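Long-range contacts in putative serine phosphatase (Pseudomonas aeruginosa, PDB 6K4E), which probably dephosphorylates phosphorylated threonine or serine of a partner protein, as a magnesium-dependent PP2C-type phosphatase of the SiaABC pathway that controls biofilm formation: residues Q102-L107 with G139-A144; L69-L74 with D95-R100; H81-W86 with Q267-Q272. All coordinates share one frame; numbering follows the deposited sequence.

Contact 1 (Q102-L107 with G139-A144); sequences QADGYL and GSRDPA
Asp104 and Arg141 form a salt bridge between a beta-hairpin turn and the connection of two helices at one end of the PP2C-type fold, in which two antiparallel sheets are flanked by helices. The hairpin joins strands 95-101 and 105-113, and its two-residue turn, with Ala103 and Asp104 at type I corners, is flanked by the hairpin bond Gln102 N to Gly105 O (2.8 Å). Residues 139-142 link helix 117-138 to helix 143-157; Gly139 suits the start of this link because its phi is positive. Leu107, facing the link, lays its CD1 against Ser140 O at 3.4 Å, and Ile135 of helix 117-138 touches both Leu107 and Ser140. The CB of Arg141 points away from the hairpin, but the chain runs extended from CG to NE and carries the guanidinium back to Asp104, while Trp177 touches both side chains. A long, flexible arginine suits such a span at the surface. The grip is side-on, one nitrogen to each oxygen: Arg141 NH2 to Asp104 OD1 (2.8 Å, 158°) lies in the guanidinium plane, whereas Arg141 NE meets the syn lone pair of Asp104 OD2 at 3.1 Å, with that oxygen 30° out of the plane.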
loop_
_atom_site.group_PDB
_atom_site.type_symbol
_atom_site.label_atom_id
_atom_site.label_comp_id
_atom_site.label_asym_id
_atom_site.label_seq_id
_atom_site.Cartn_x
_atom_site.Cartn_y
_atom_site.Cartn_z
ATOM N N GLN B 102 -5.728 22.843 -7.480
ATOM C CA GLN B 102 -7.055 23.424 -7.330
ATOM C C GLN B 102 -7.114 24.652 -8.231
ATOM O O GLN B 102 -6.093 25.040 -8.792
ATOM C CB GLN B 102 -7.338 23.795 -5.867
ATOM C CG GLN B 102 -7.420 22.603 -4.919
ATOM C CD GLN B 102 -8.607 21.670 -5.122
ATOM O OE1 GLN B 102 -8.586 20.548 -4.643
ATOM N NE2 GLN B 102 -9.685 22.087 -5.817
ATOM N N ALA B 103 -8.277 25.268 -8.385
ATOM C CA ALA B 103 -8.387 26.461 -9.228
ATOM C C ALA B 103 -7.678 27.680 -8.594
ATOM O O ALA B 103 -7.044 28.471 -9.302
ATOM C CB ALA B 103 -9.856 26.781 -9.467
ATOM N N ASP B 104 -7.762 27.784 -7.252
ATOM C CA ASP B 104 -7.260 28.877 -6.430
ATOM C C ASP B 104 -5.846 28.680 -5.855
ATOM O O ASP B 104 -5.317 29.605 -5.250
ATOM C CB ASP B 104 -8.264 29.169 -5.302
ATOM C CG ASP B 104 -8.479 28.038 -4.322
ATOM O OD1 ASP B 104 -8.537 26.861 -4.768
ATOM O OD2 ASP B 104 -8.661 28.325 -3.118
ATOM N N GLY B 105 -5.254 27.504 -6.068
ATOM C CA GLY B 105 -3.924 27.170 -5.592
ATOM C C GLY B 105 -3.639 25.687 -5.652
ATOM O O GLY B 105 -4.286 24.965 -6.405
ATOM N N TYR B 106 -2.669 25.199 -4.862
ATOM C CA TYR B 106 -2.361 23.770 -4.900
ATOM C C TYR B 106 -1.838 23.242 -3.609
ATOM O O TYR B 106 -1.232 23.985 -2.803
ATOM C CB TYR B 106 -1.385 23.428 -6.053
ATOM C CG TYR B 106 -0.108 24.236 -6.056
ATOM C CD1 TYR B 106 1.034 23.775 -5.415
ATOM C CD2 TYR B 106 -0.025 25.443 -6.750
ATOM C CE1 TYR B 106 2.222 24.516 -5.431
ATOM C CE2 TYR B 106 1.140 26.202 -6.745
ATOM C CZ TYR B 106 2.269 25.721 -6.109
ATOM O OH TYR B 106 3.423 26.481 -6.117
ATOM N N LEU B 107 -2.005 21.923 -3.451
ATOM C CA LEU B 107 -1.488 21.189 -2.313
ATOM C C LEU B 107 -0.274 20.455 -2.797
ATOM O O LEU B 107 -0.329 19.808 -3.819
ATOM C CB LEU B 107 -2.524 20.207 -1.758
ATOM C CG LEU B 107 -2.054 19.323 -0.593
ATOM C CD1 LEU B 107 -1.942 20.127 0.739
ATOM C CD2 LEU B 107 -2.969 18.183 -0.425
ATOM N N GLY B 139 -10.569 18.439 2.674
ATOM C CA GLY B 139 -10.186 19.367 1.617
ATOM C C GLY B 139 -8.680 19.424 1.475
ATOM O O GLY B 139 -7.959 18.823 2.277
ATOM N N SER B 140 -8.193 20.145 0.459
ATOM C CA SER B 140 -6.768 20.219 0.175
ATOM C C SER B 140 -6.105 21.514 0.673
ATOM O O SER B 140 -4.908 21.722 0.467
ATOM C CB SER B 140 -6.546 20.026 -1.320
ATOM O OG SER B 140 -7.301 20.989 -2.036
ATOM N N ARG B 141 -6.865 22.338 1.405
ATOM C CA ARG B 141 -6.453 23.661 1.865
ATOM C C ARG B 141 -6.012 23.747 3.331
ATOM O O ARG B 141 -5.496 24.789 3.744
ATOM C CB ARG B 141 -7.583 24.667 1.571
ATOM C CG ARG B 141 -7.976 24.591 0.093
ATOM C CD ARG B 141 -8.969 25.635 -0.395
ATOM N NE ARG B 141 -9.124 25.543 -1.852
ATOM C CZ ARG B 141 -9.954 24.702 -2.470
ATOM N NH1 ARG B 141 -10.719 23.870 -1.765
ATOM N NH2 ARG B 141 -10.023 24.685 -3.795
ATOM N N ASP B 142 -6.120 22.654 4.089
ATOM C CA ASP B 142 -5.748 22.692 5.489
ATOM C C ASP B 142 -4.709 21.600 5.762
ATOM O O ASP B 142 -5.104 20.491 6.132
ATOM C CB ASP B 142 -7.031 22.533 6.347
ATOM C CG ASP B 142 -6.913 22.777 7.843
ATOM O OD1 ASP B 142 -5.780 22.711 8.374
ATOM O OD2 ASP B 142 -7.964 22.931 8.499
ATOM N N PRO B 143 -3.381 21.899 5.607
ATOM C CA PRO B 143 -2.348 20.864 5.817
ATOM C C PRO B 143 -2.382 20.165 7.179
ATOM O O PRO B 143 -2.255 18.949 7.226
ATOM C CB PRO B 143 -1.037 21.626 5.575
ATOM C CG PRO B 143 -1.422 22.710 4.645
ATOM C CD PRO B 143 -2.763 23.158 5.144
ATOM N N ALA B 144 -2.594 20.905 8.269
ATOM C CA ALA B 144 -2.693 20.326 9.619
ATOM C C ALA B 144 -3.850 19.346 9.736
ATOM O O ALA B 144 -3.649 18.295 10.337
ATOM C CB ALA B 144 -2.804 21.409 10.676
#

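Contact 2 (L69-L74 with D95-R100); sequences LPDRQL and DFYVYR
Tyr97 and Tyr99 project from the same side of strand 95-101, an outermost strand of one antiparallel sheet of the PP2C-type fold, and receive the start of helix 71-77, each ring turned differently. The Tyr97 ring has Leu69 CD2 over one face, 4.2 Å from the centroid in a CH-pi contact, while Asp71 approaches its hydroxyl edge. Ring and carboxylate are nearly coplanar, 14° apart, though the two side chains cross at about a right angle. With CG between the backbone N and carbonyl carbon (chi1 47°), Tyr97 leans toward the helix start. Tyr99, whose CG is anti to its own N (chi1 175°), instead lies under the first helical turn: Leu74 CD2 sits 3.8 Å from its centroid, over the face and offset toward the rim. Leucine serves well here, since its two methyls divide the work, CD1 meeting the edge of Tyr97 and CD2 the face of Tyr99. Between the tyrosines the compact ring of Pro70, the N-cap residue, wedges against the strand, its CG 3.6 Å from Tyr99 CB and its CD 3.6 Å from Tyr97 CD2. Trp86 packs edge-to-face with Tyr97, Tyr99 OH bonds to Thr77 OG1, and Asp95 touches the magnesium ligand Asp112.

Tyr97 OH donates to Asp71 OD1 at a modelled, doubtfully short 2.5 Å. A water donating to both Tyr97 OH and Asp71 OD2 closes a polar ring of hydroxyl, carboxylate and water. The hydroxyl thus gives an otherwise apolar contact one directional bond. The carboxylate's place in the first helical turn would probably also favour its negative charge.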
loop_
_atom_site.group_PDB
_atom_site.type_symbol
_atom_site.label_atom_id
_atom_site.label_comp_id
_atom_site.label_asym_id
_atom_site.label_seq_id
_atom_site.Cartn_x
_atom_site.Cartn_y
_atom_site.Cartn_z
ATOM N N LEU B 69 2.989 8.359 -8.066
ATOM C CA LEU B 69 3.630 9.680 -7.992
ATOM C C LEU B 69 2.959 10.706 -8.919
ATOM O O LEU B 69 2.597 10.339 -10.023
ATOM C CB LEU B 69 5.148 9.611 -8.241
ATOM C CG LEU B 69 5.940 8.576 -7.400
ATOM C CD1 LEU B 69 7.344 8.413 -7.937
ATOM C CD2 LEU B 69 5.933 8.907 -5.913
ATOM N N PRO B 70 2.774 11.990 -8.488
ATOM C CA PRO B 70 2.063 12.977 -9.342
ATOM C C PRO B 70 2.903 13.740 -10.382
ATOM O O PRO B 70 2.575 14.872 -10.711
ATOM C CB PRO B 70 1.459 13.929 -8.306
ATOM C CG PRO B 70 2.489 13.955 -7.214
ATOM C CD PRO B 70 3.073 12.563 -7.153
ATOM N N ASP B 71 3.943 13.107 -10.937
ATOM C CA ASP B 71 4.858 13.656 -11.967
ATOM C C ASP B 71 4.215 14.408 -13.122
ATOM O O ASP B 71 4.626 15.525 -13.430
ATOM C CB ASP B 71 5.694 12.508 -12.555
ATOM C CG ASP B 71 6.647 11.946 -11.543
ATOM O OD1 ASP B 71 6.636 12.432 -10.398
ATOM O OD2 ASP B 71 7.419 11.029 -11.900
ATOM N N ARG B 72 3.261 13.749 -13.796
ATOM C CA ARG B 72 2.532 14.225 -14.965
ATOM C C ARG B 72 1.765 15.503 -14.653
ATOM O O ARG B 72 1.849 16.465 -15.410
ATOM C CB ARG B 72 1.586 13.126 -15.489
ATOM C CG ARG B 72 0.817 13.499 -16.762
ATOM C CD ARG B 72 -0.512 12.765 -16.898
ATOM N NE ARG B 72 -1.292 13.275 -18.032
ATOM C CZ ARG B 72 -1.441 12.645 -19.195
ATOM N NH1 ARG B 72 -0.890 11.453 -19.388
ATOM N NH2 ARG B 72 -2.159 13.194 -20.167
ATOM N N GLN B 73 1.005 15.487 -13.555
ATOM C CA GLN B 73 0.186 16.578 -13.047
ATOM C C GLN B 73 1.081 17.759 -12.667
ATOM O O GLN B 73 0.803 18.891 -13.086
ATOM C CB GLN B 73 -0.665 16.092 -11.865
ATOM C CG GLN B 73 -1.539 14.883 -12.204
ATOM C CD GLN B 73 -0.915 13.559 -11.756
ATOM O OE1 GLN B 73 0.019 13.018 -12.381
ATOM N NE2 GLN B 73 -1.440 12.991 -10.665
ATOM N N LEU B 74 2.204 17.484 -11.976
ATOM C CA LEU B 74 3.187 18.510 -11.620
ATOM C C LEU B 74 3.757 19.212 -12.871
ATOM O O LEU B 74 3.804 20.435 -12.899
ATOM C CB LEU B 74 4.327 17.927 -10.746
ATOM C CG LEU B 74 4.047 17.783 -9.249
ATOM C CD1 LEU B 74 5.003 16.784 -8.606
ATOM C CD2 LEU B 74 4.146 19.137 -8.554
ATOM N N ASP B 95 9.995 6.856 0.645
ATOM C CA ASP B 95 9.731 8.260 0.386
ATOM C C ASP B 95 8.819 8.407 -0.790
ATOM O O ASP B 95 9.009 7.727 -1.817
ATOM C CB ASP B 95 11.043 8.971 -0.000
ATOM C CG ASP B 95 11.923 9.572 1.083
ATOM O OD1 ASP B 95 11.845 9.111 2.244
ATOM O OD2 ASP B 95 12.790 10.402 0.739
ATOM N N PHE B 96 7.916 9.381 -0.706
ATOM C CA PHE B 96 7.064 9.739 -1.842
ATOM C C PHE B 96 6.625 11.190 -1.712
ATOM O O PHE B 96 7.081 11.899 -0.823
ATOM C CB PHE B 96 5.895 8.738 -2.094
ATOM C CG PHE B 96 4.708 8.830 -1.160
ATOM C CD1 PHE B 96 4.797 8.377 0.150
ATOM C CD2 PHE B 96 3.498 9.370 -1.595
ATOM C CE1 PHE B 96 3.687 8.438 1.002
ATOM C CE2 PHE B 96 2.405 9.486 -0.719
ATOM C CZ PHE B 96 2.498 9.003 0.559
ATOM N N TYR B 97 5.829 11.657 -2.642
ATOM C CA TYR B 97 5.386 13.037 -2.661
ATOM C C TYR B 97 3.991 13.102 -3.233
ATOM O O TYR B 97 3.548 12.186 -3.946
ATOM C CB TYR B 97 6.350 13.927 -3.454
ATOM C CG TYR B 97 6.773 13.370 -4.795
ATOM C CD1 TYR B 97 7.792 12.430 -4.887
ATOM C CD2 TYR B 97 6.232 13.866 -5.982
ATOM C CE1 TYR B 97 8.228 11.950 -6.122
ATOM C CE2 TYR B 97 6.662 13.391 -7.228
ATOM C CZ TYR B 97 7.651 12.425 -7.286
ATOM O OH TYR B 97 8.134 11.959 -8.472
ATOM N N VAL B 98 3.283 14.153 -2.852
ATOM C CA VAL B 98 1.899 14.341 -3.249
ATOM C C VAL B 98 1.768 15.697 -3.925
ATOM O O VAL B 98 2.609 16.573 -3.758
ATOM C CB VAL B 98 0.933 14.187 -2.024
ATOM C CG1 VAL B 98 0.909 12.744 -1.519
ATOM C CG2 VAL B 98 1.285 15.143 -0.877
ATOM N N TYR B 99 0.695 15.869 -4.654
ATOM C CA TYR B 99 0.370 17.112 -5.338
ATOM C C TYR B 99 -1.091 17.024 -5.711
ATOM O O TYR B 99 -1.543 15.974 -6.155
ATOM C CB TYR B 99 1.199 17.272 -6.619
ATOM C CG TYR B 99 0.787 18.491 -7.413
ATOM C CD1 TYR B 99 1.040 19.777 -6.937
ATOM C CD2 TYR B 99 0.175 18.364 -8.651
ATOM C CE1 TYR B 99 0.669 20.903 -7.663
ATOM C CE2 TYR B 99 -0.200 19.488 -9.387
ATOM C CZ TYR B 99 0.053 20.757 -8.885
ATOM O OH TYR B 99 -0.307 21.882 -9.571
ATOM N N ARG B 100 -1.825 18.115 -5.504
ATOM C CA ARG B 100 -3.238 18.250 -5.838
ATOM C C ARG B 100 -3.515 19.696 -6.276
ATOM O O ARG B 100 -3.526 20.601 -5.442
ATOM C CB ARG B 100 -4.108 17.849 -4.635
ATOM C CG ARG B 100 -5.629 17.953 -4.881
ATOM C CD ARG B 100 -6.168 16.880 -5.824
ATOM N NE ARG B 100 -6.043 15.542 -5.234
ATOM C CZ ARG B 100 -7.007 14.893 -4.596
ATOM N NH1 ARG B 100 -8.224 15.414 -4.510
ATOM N NH2 ARG B 100 -6.760 13.724 -4.034
HETATM O O HOH W 1 9.810 10.577 -10.045
#

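Contact 3 (H81-W86 with Q267-Q272); sequences HHFILW and QPLPEQ
Phe83 and Leu269 bring the backbones closest, 5.9 Å between their CA atoms, where the first turn of helix 269-284 rests on the beginning of strand 82-87, an outermost strand of one sheet of the PP2C-type fold. Phe83 points toward the helix and crosses both Leu269 and Gln272 at about a right angle. A chi1 of 79° tucks the ring over its own backbone, flanked by N and C, and sends it along the helix surface so that one edge passes two residues a turn apart. At that edge CD2 lies 3.7 Å from Leu269 CB, which is near the ring plane, and 3.4 Å from Leu269 O; the neighbouring CE2 meets Gln272 CB at 3.7 Å. A phenylalanine fits this place because the edge of one flat ring can reach both Leu269 and Gln272.

Leu269 in turn reaches the strand, laying one methyl, CD2, against its backbone, 3.6 Å from His82 CA, where the His82 side chain has turned away, toward helix 71-77. Phe276 meets the Phe83 ring with planes about 80° apart, and strand 293-300 touches both Phe83 and Leu269.

Gln272 is buried yet polar, and both ends of its amide are engaged. Gln272 NE2 donates to Gln267 O at 2.8 Å and an almost straight 176°, with the acceptor in the amide plane; Gln272 OE1 bonds to Tyr234 OH of strand 231-236. The first bond ties Gln267, just ahead of the N-cap Pro268, back onto the first turn, and together the two fix the rotation of the amide. No hydrogen bond joins the two segments, so their union rests on van der Waals contact, mostly apolar, while glutamine supplies the polar link from helix start to sheet.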
loop_
_atom_site.group_PDB
_atom_site.type_symbol
_atom_site.label_atom_id
_atom_site.label_comp_id
_atom_site.label_asym_id
_atom_site.label_seq_id
_atom_site.Cartn_x
_atom_site.Cartn_y
_atom_site.Cartn_z
ATOM N N HIS B 81 8.007 25.825 -12.817
ATOM C CA HIS B 81 7.880 26.447 -11.510
ATOM C C HIS B 81 7.838 25.372 -10.427
ATOM O O HIS B 81 7.265 25.564 -9.351
ATOM C CB HIS B 81 6.719 27.434 -11.470
ATOM C CG HIS B 81 7.110 28.777 -11.989
ATOM N ND1 HIS B 81 7.223 29.873 -11.144
ATOM C CD2 HIS B 81 7.465 29.149 -13.241
ATOM C CE1 HIS B 81 7.611 30.878 -11.914
ATOM N NE2 HIS B 81 7.773 30.493 -13.183
ATOM N N HIS B 82 8.452 24.202 -10.758
ATOM C CA HIS B 82 8.672 23.083 -9.856
ATOM C C HIS B 82 9.868 22.276 -10.327
ATOM O O HIS B 82 10.231 22.347 -11.502
ATOM C CB HIS B 82 7.413 22.170 -9.742
ATOM C CG HIS B 82 7.492 20.901 -10.529
ATOM N ND1 HIS B 82 7.337 20.897 -11.915
ATOM C CD2 HIS B 82 7.736 19.633 -10.107
ATOM C CE1 HIS B 82 7.525 19.639 -12.290
ATOM N NE2 HIS B 82 7.771 18.841 -11.241
ATOM N N PHE B 83 10.419 21.436 -9.423
ATOM C CA PHE B 83 11.410 20.422 -9.755
ATOM C C PHE B 83 11.270 19.283 -8.773
ATOM O O PHE B 83 10.807 19.498 -7.654
ATOM C CB PHE B 83 12.849 20.942 -9.885
ATOM C CG PHE B 83 13.639 21.189 -8.616
ATOM C CD1 PHE B 83 14.053 20.119 -7.812
ATOM C CD2 PHE B 83 14.092 22.467 -8.300
ATOM C CE1 PHE B 83 14.818 20.340 -6.676
ATOM C CE2 PHE B 83 14.881 22.683 -7.174
ATOM C CZ PHE B 83 15.236 21.622 -6.368
ATOM N N ILE B 84 11.594 18.060 -9.219
ATOM C CA ILE B 84 11.506 16.864 -8.390
ATOM C C ILE B 84 12.811 16.143 -8.396
ATOM O O ILE B 84 13.415 15.939 -9.451
ATOM C CB ILE B 84 10.297 15.936 -8.768
ATOM C CG1 ILE B 84 10.213 14.700 -7.851
ATOM C CG2 ILE B 84 10.263 15.541 -10.218
ATOM C CD1 ILE B 84 10.014 15.029 -6.333
ATOM N N LEU B 85 13.264 15.801 -7.225
ATOM C CA LEU B 85 14.465 14.995 -7.036
ATOM C C LEU B 85 13.961 13.784 -6.252
ATOM O O LEU B 85 13.472 13.942 -5.134
ATOM C CB LEU B 85 15.523 15.783 -6.236
ATOM C CG LEU B 85 17.000 15.410 -6.448
ATOM C CD1 LEU B 85 17.913 16.316 -5.611
ATOM C CD2 LEU B 85 17.289 13.930 -6.091
ATOM N N TRP B 86 13.961 12.602 -6.863
ATOM C CA TRP B 86 13.431 11.433 -6.163
ATOM C C TRP B 86 14.316 10.256 -6.434
ATOM O O TRP B 86 14.310 9.750 -7.543
ATOM C CB TRP B 86 11.985 11.146 -6.594
ATOM C CG TRP B 86 11.348 10.010 -5.847
ATOM C CD1 TRP B 86 10.883 10.023 -4.567
ATOM C CD2 TRP B 86 11.100 8.691 -6.355
ATOM N NE1 TRP B 86 10.355 8.786 -4.240
ATOM C CE2 TRP B 86 10.449 7.960 -5.331
ATOM C CE3 TRP B 86 11.322 8.064 -7.592
ATOM C CZ2 TRP B 86 10.007 6.644 -5.518
ATOM C CZ3 TRP B 86 10.915 6.749 -7.762
ATOM C CH2 TRP B 86 10.271 6.055 -6.732
ATOM N N GLN B 267 17.711 30.962 -9.404
ATOM C CA GLN B 267 17.952 30.306 -10.697
ATOM C C GLN B 267 16.739 29.515 -11.239
ATOM O O GLN B 267 15.918 29.039 -10.433
ATOM C CB GLN B 267 19.169 29.361 -10.588
ATOM C CG GLN B 267 20.530 30.040 -10.238
ATOM C CD GLN B 267 20.816 31.229 -11.092
ATOM O OE1 GLN B 267 21.184 31.129 -12.269
ATOM N NE2 GLN B 267 20.571 32.382 -10.537
ATOM N N PRO B 268 16.641 29.285 -12.587
ATOM C CA PRO B 268 15.541 28.438 -13.097
ATOM C C PRO B 268 15.580 27.082 -12.391
ATOM O O PRO B 268 16.663 26.540 -12.187
ATOM C CB PRO B 268 15.868 28.317 -14.579
ATOM C CG PRO B 268 16.630 29.598 -14.883
ATOM C CD PRO B 268 17.504 29.765 -13.697
ATOM N N LEU B 269 14.406 26.562 -11.958
ATOM C CA LEU B 269 14.290 25.318 -11.183
ATOM C C LEU B 269 14.870 24.084 -11.909
ATOM O O LEU B 269 15.524 23.283 -11.229
ATOM C CB LEU B 269 12.862 25.085 -10.673
ATOM C CG LEU B 269 12.558 25.769 -9.325
ATOM C CD1 LEU B 269 12.380 27.271 -9.480
ATOM C CD2 LEU B 269 11.340 25.196 -8.674
ATOM N N PRO B 270 14.793 23.946 -13.261
ATOM C CA PRO B 270 15.463 22.799 -13.912
ATOM C C PRO B 270 16.984 22.869 -13.716
ATOM O O PRO B 270 17.614 21.828 -13.580
ATOM C CB PRO B 270 15.105 22.964 -15.388
ATOM C CG PRO B 270 13.882 23.767 -15.381
ATOM C CD PRO B 270 14.081 24.750 -14.268
ATOM N N GLU B 271 17.550 24.098 -13.623
ATOM C CA GLU B 271 18.974 24.289 -13.375
ATOM C C GLU B 271 19.341 24.006 -11.935
ATOM O O GLU B 271 20.418 23.449 -11.690
ATOM C CB GLU B 271 19.430 25.673 -13.826
ATOM C CG GLU B 271 19.250 25.890 -15.325
ATOM C CD GLU B 271 19.485 27.324 -15.779
ATOM O OE1 GLU B 271 20.146 28.091 -15.043
ATOM O OE2 GLU B 271 19.040 27.673 -16.894
ATOM N N GLN B 272 18.448 24.386 -10.972
ATOM C CA GLN B 272 18.641 24.143 -9.543
ATOM C C GLN B 272 18.711 22.667 -9.270
ATOM O O GLN B 272 19.642 22.223 -8.624
ATOM C CB GLN B 272 17.524 24.766 -8.715
ATOM C CG GLN B 272 17.475 26.286 -8.758
ATOM C CD GLN B 272 16.546 26.761 -7.660
ATOM O OE1 GLN B 272 16.542 26.214 -6.559
ATOM N NE2 GLN B 272 15.748 27.780 -7.927
#

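How the contacts relate
From the N terminus, residues 69-74 open contact 2 and residues 81-86 open contact 3 before residues 95-100 close contact 2, so these two cross. Contact 1 follows in series, opened by residues 102-107 and closed by 139-144, and it is nested inside the long loop that contact 3 completes at 267-272. Contact 2 sets the short helix 71-77 on strand 95-101, the edge of one sheet; contact 1 ties the hairpin of strands 95-101 and 105-113 to the link between the helices on that sheet's other side; contact 3 joins the other sheet to helix 269-284. Contacts 2 and 3 meet through Trp86 NE1 and Asp95 O, contacts 1 and 2 through Leu107 O and Arg100 N.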